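Local coordinates for putative type VI secretion protein (Escherichia coli, PDB 4PS2) that probably forms, as the C-terminal part of TssB, a helical portion of the contractile sheath of the type VI secretion system, together with TssC, at residues Ile4-Arg9 with Pro24-Met29. Numbering follows the deposited sequence.
Sequences ISLTFR and PRLKAM
Leu-26 projects from helix 16-40 and pushes its forked end between Ile-4, whose side chain faces the helix, and the flank of Leu-6, in the extended loop before that helix. Its CG lies anti to the carbonyl carbon (chi1 -71°), and the two methyls beyond it part company. CD1 presses on Leu-6 CB at 3.3 Å, tighter than usual for two carbons, with the side chains crossing at about a right angle. CD2 instead meets Ile-4 CD1 at 3.9 Å and lies 4.0 Å from Ser-5 O, a carbon-to-oxygen contact without a hydrogen bond. One turn on, Met-29 CB receives the same Ile-4 CD1 at 3.9 Å. A chi1 of -160° sets Ile-4 CG1 anti to the backbone N, near Leu-26 CD2, and an extended chi2 (157°) carries CD1 on to Met-29. An alanine at Ile-4 would probably leave Leu-26 CD2 and Met-29 CB without the methyl that joins them, opening a gap beside the helix. The contact joins the N-terminal loop of this TssB fragment to the first helix of its bundle; its 225 Å², apolar between side chains, is consistent with dispersion and shape rather than directed polar bonds.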
ATOM      1  N   ILE A   4      -6.486   6.421   6.742  1.00 27.03           N
ATOM      2  CA  ILE A   4      -6.999   6.216   5.386  1.00 25.25           C
ATOM      3  C   ILE A   4      -8.498   5.868   5.497  1.00 30.27           C
ATOM      4  O   ILE A   4      -8.938   5.414   6.551  1.00 29.83           O
ATOM      5  CB  ILE A   4      -6.165   5.175   4.569  1.00 26.72           C
ATOM      6  CG1 ILE A   4      -6.400   5.329   3.047  1.00 26.94           C
ATOM      7  CG2 ILE A   4      -6.390   3.706   5.046  1.00 23.96           C
ATOM      8  CD1 ILE A   4      -5.245   4.773   2.130  1.00 31.49           C
ATOM      9  N   SER A   5      -9.270   6.087   4.429  1.00 29.33           N
ATOM     10  CA  SER A   5     -10.713   5.858   4.475  1.00 29.82           C
ATOM     11  C   SER A   5     -11.241   5.078   3.313  1.00 34.25           C
ATOM     12  O   SER A   5     -10.846   5.329   2.173  1.00 33.97           O
ATOM     13  CB  SER A   5     -11.451   7.192   4.529  1.00 34.06           C
ATOM     14  OG  SER A   5     -11.289   7.817   5.788  1.00 42.11           O
ATOM     15  N   LEU A   6     -12.170   4.147   3.601  1.00 30.48           N
ATOM     16  CA  LEU A   6     -12.902   3.403   2.590  1.00 31.24           C
ATOM     17  C   LEU A   6     -14.262   4.071   2.566  1.00 37.22           C
ATOM     18  O   LEU A   6     -14.969   4.059   3.578  1.00 38.67           O
ATOM     19  CB  LEU A   6     -13.033   1.907   2.961  1.00 31.64           C
ATOM     20  CG  LEU A   6     -13.900   0.988   2.062  1.00 36.19           C
ATOM     21  CD1 LEU A   6     -13.594   1.159   0.558  1.00 36.43           C
ATOM     22  CD2 LEU A   6     -13.734  -0.462   2.458  1.00 36.56           C
ATOM     23  N   THR A   7     -14.599   4.710   1.445  1.00 32.47           N
ATOM     24  CA  THR A   7     -15.871   5.394   1.293  1.00 30.78           C
ATOM     25  C   THR A   7     -16.808   4.497   0.494  1.00 34.87           C
ATOM     26  O   THR A   7     -16.420   3.978  -0.547  1.00 34.95           O
ATOM     27  CB  THR A   7     -15.655   6.802   0.696  1.00 38.62           C
ATOM     28  OG1 THR A   7     -14.814   7.538   1.587  1.00 37.45           O
ATOM     29  CG2 THR A   7     -16.976   7.581   0.490  1.00 38.39           C
ATOM     30  N   PHE A   8     -18.025   4.295   1.002  1.00 31.39           N
ATOM     31  CA  PHE A   8     -19.062   3.493   0.352  1.00 31.93           C
ATOM     32  C   PHE A   8     -20.021   4.493  -0.292  1.00 37.81           C
ATOM     33  O   PHE A   8     -20.650   5.261   0.431  1.00 37.80           O
ATOM     34  CB  PHE A   8     -19.796   2.622   1.400  1.00 32.91           C
ATOM     35  CG  PHE A   8     -18.890   1.664   2.145  1.00 33.18           C
ATOM     36  CD1 PHE A   8     -18.229   2.063   3.305  1.00 34.99           C
ATOM     37  CD2 PHE A   8     -18.732   0.355   1.713  1.00 32.68           C
ATOM     38  CE1 PHE A   8     -17.386   1.187   3.987  1.00 34.85           C
ATOM     39  CE2 PHE A   8     -17.905  -0.530   2.409  1.00 35.20           C
ATOM     40  CZ  PHE A   8     -17.235  -0.107   3.541  1.00 33.32           C
ATOM     41  N   ARG A   9     -20.067   4.546  -1.632  1.00 36.49           N
ATOM     42  CA  ARG A   9     -20.908   5.494  -2.376  1.00 37.17           C
ATOM     43  C   ARG A   9     -22.293   4.965  -2.753  1.00 40.35           C
ATOM     44  O   ARG A   9     -23.098   5.688  -3.344  1.00 39.82           O
ATOM     45  CB  ARG A   9     -20.167   6.125  -3.569  1.00 40.64           C
ATOM     46  CG  ARG A   9     -19.457   5.143  -4.484  1.00 57.57           C
ATOM     47  CD  ARG A   9     -17.959   5.298  -4.336  1.00 73.59           C
ATOM     48  NE  ARG A   9     -17.263   4.020  -4.482  1.00 88.56           N
ATOM     49  CZ  ARG A   9     -16.641   3.626  -5.588  1.00109.20           C
ATOM     50  NH1 ARG A   9     -16.615   4.409  -6.661  1.00 97.24           N
ATOM     51  NH2 ARG A   9     -16.034   2.448  -5.628  1.00 99.78           N
ATOM     52  N   PRO A  24      -7.692  -5.121   1.583  1.00 22.90           N
ATOM     53  CA  PRO A  24      -6.237  -5.303   1.371  1.00 21.73           C
ATOM     54  C   PRO A  24      -5.584  -4.185   0.544  1.00 24.35           C
ATOM     55  O   PRO A  24      -4.423  -3.844   0.781  1.00 23.33           O
ATOM     56  CB  PRO A  24      -6.140  -6.651   0.633  1.00 23.22           C
ATOM     57  CG  PRO A  24      -7.456  -7.301   0.822  1.00 28.04           C
ATOM     58  CD  PRO A  24      -8.454  -6.215   0.933  1.00 24.52           C
ATOM     59  N   ARG A  25      -6.332  -3.604  -0.401  1.00 20.13           N
ATOM     60  CA  ARG A  25      -5.858  -2.505  -1.242  1.00 20.29           C
ATOM     61  C   ARG A  25      -5.547  -1.281  -0.380  1.00 22.92           C
ATOM     62  O   ARG A  25      -4.454  -0.724  -0.474  1.00 22.18           O
ATOM     63  CB  ARG A  25      -6.901  -2.190  -2.331  1.00 22.04           C
ATOM     64  CG  ARG A  25      -6.629  -0.924  -3.142  1.00 29.19           C
ATOM     65  CD  ARG A  25      -7.738  -0.623  -4.153  1.00 27.82           C
ATOM     66  NE  ARG A  25      -7.446   0.631  -4.849  1.00 30.64           N
ATOM     67  CZ  ARG A  25      -7.871   1.831  -4.465  1.00 38.08           C
ATOM     68  NH1 ARG A  25      -8.682   1.955  -3.424  1.00 26.45           N
ATOM     69  NH2 ARG A  25      -7.512   2.912  -5.139  1.00 28.54           N
ATOM     70  N   LEU A  26      -6.493  -0.879   0.469  1.00 19.59           N
ATOM     71  CA  LEU A  26      -6.323   0.262   1.371  1.00 19.64           C
ATOM     72  C   LEU A  26      -5.247   0.032   2.427  1.00 23.96           C
ATOM     73  O   LEU A  26      -4.540   0.973   2.809  1.00 22.86           O
ATOM     74  CB  LEU A  26      -7.650   0.634   2.026  1.00 20.37           C
ATOM     75  CG  LEU A  26      -8.646   1.283   1.069  1.00 26.88           C
ATOM     76  CD1 LEU A  26      -9.989   1.343   1.702  1.00 28.02           C
ATOM     77  CD2 LEU A  26      -8.195   2.687   0.640  1.00 27.92           C
ATOM     78  N   LYS A  27      -5.109  -1.216   2.883  1.00 19.40           N
ATOM     79  CA  LYS A  27      -4.085  -1.591   3.850  1.00 18.05           C
ATOM     80  C   LYS A  27      -2.702  -1.437   3.195  1.00 20.51           C
ATOM     81  O   LYS A  27      -1.806  -0.864   3.807  1.00 18.32           O
ATOM     82  CB  LYS A  27      -4.287  -3.039   4.306  1.00 18.28           C
ATOM     83  CG  LYS A  27      -3.368  -3.466   5.463  1.00 32.81           C
ATOM     84  CD  LYS A  27      -3.387  -4.999   5.616  1.00 41.43           C
ATOM     85  CE  LYS A  27      -2.581  -5.506   6.786  1.00 56.76           C
ATOM     86  NZ  LYS A  27      -1.121  -5.526   6.506  1.00 66.83           N
ATOM     87  N   ALA A  28      -2.540  -1.934   1.948  1.00 17.47           N
ATOM     88  CA  ALA A  28      -1.276  -1.797   1.216  1.00 18.09           C
ATOM     89  C   ALA A  28      -0.927  -0.312   0.982  1.00 20.50           C
ATOM     90  O   ALA A  28       0.217   0.076   1.180  1.00 18.43           O
ATOM     91  CB  ALA A  28      -1.347  -2.550  -0.108  1.00 19.00           C
ATOM     92  N   MET A  29      -1.919   0.507   0.591  1.00 17.30           N
ATOM     93  CA  MET A  29      -1.770   1.944   0.351  1.00 17.44           C
ATOM     94  C   MET A  29      -1.330   2.706   1.616  1.00 21.20           C
ATOM     95  O   MET A  29      -0.488   3.607   1.520  1.00 20.14           O
ATOM     96  CB  MET A  29      -3.097   2.525  -0.163  1.00 20.26           C
ATOM     97  CG  MET A  29      -3.358   2.239  -1.658  1.00 23.72           C
ATOM     98  SD  MET A  29      -5.081   2.600  -2.111  1.00 28.27           S
ATOM     99  CE  MET A  29      -5.050   4.315  -2.134  1.00 26.19           C
TER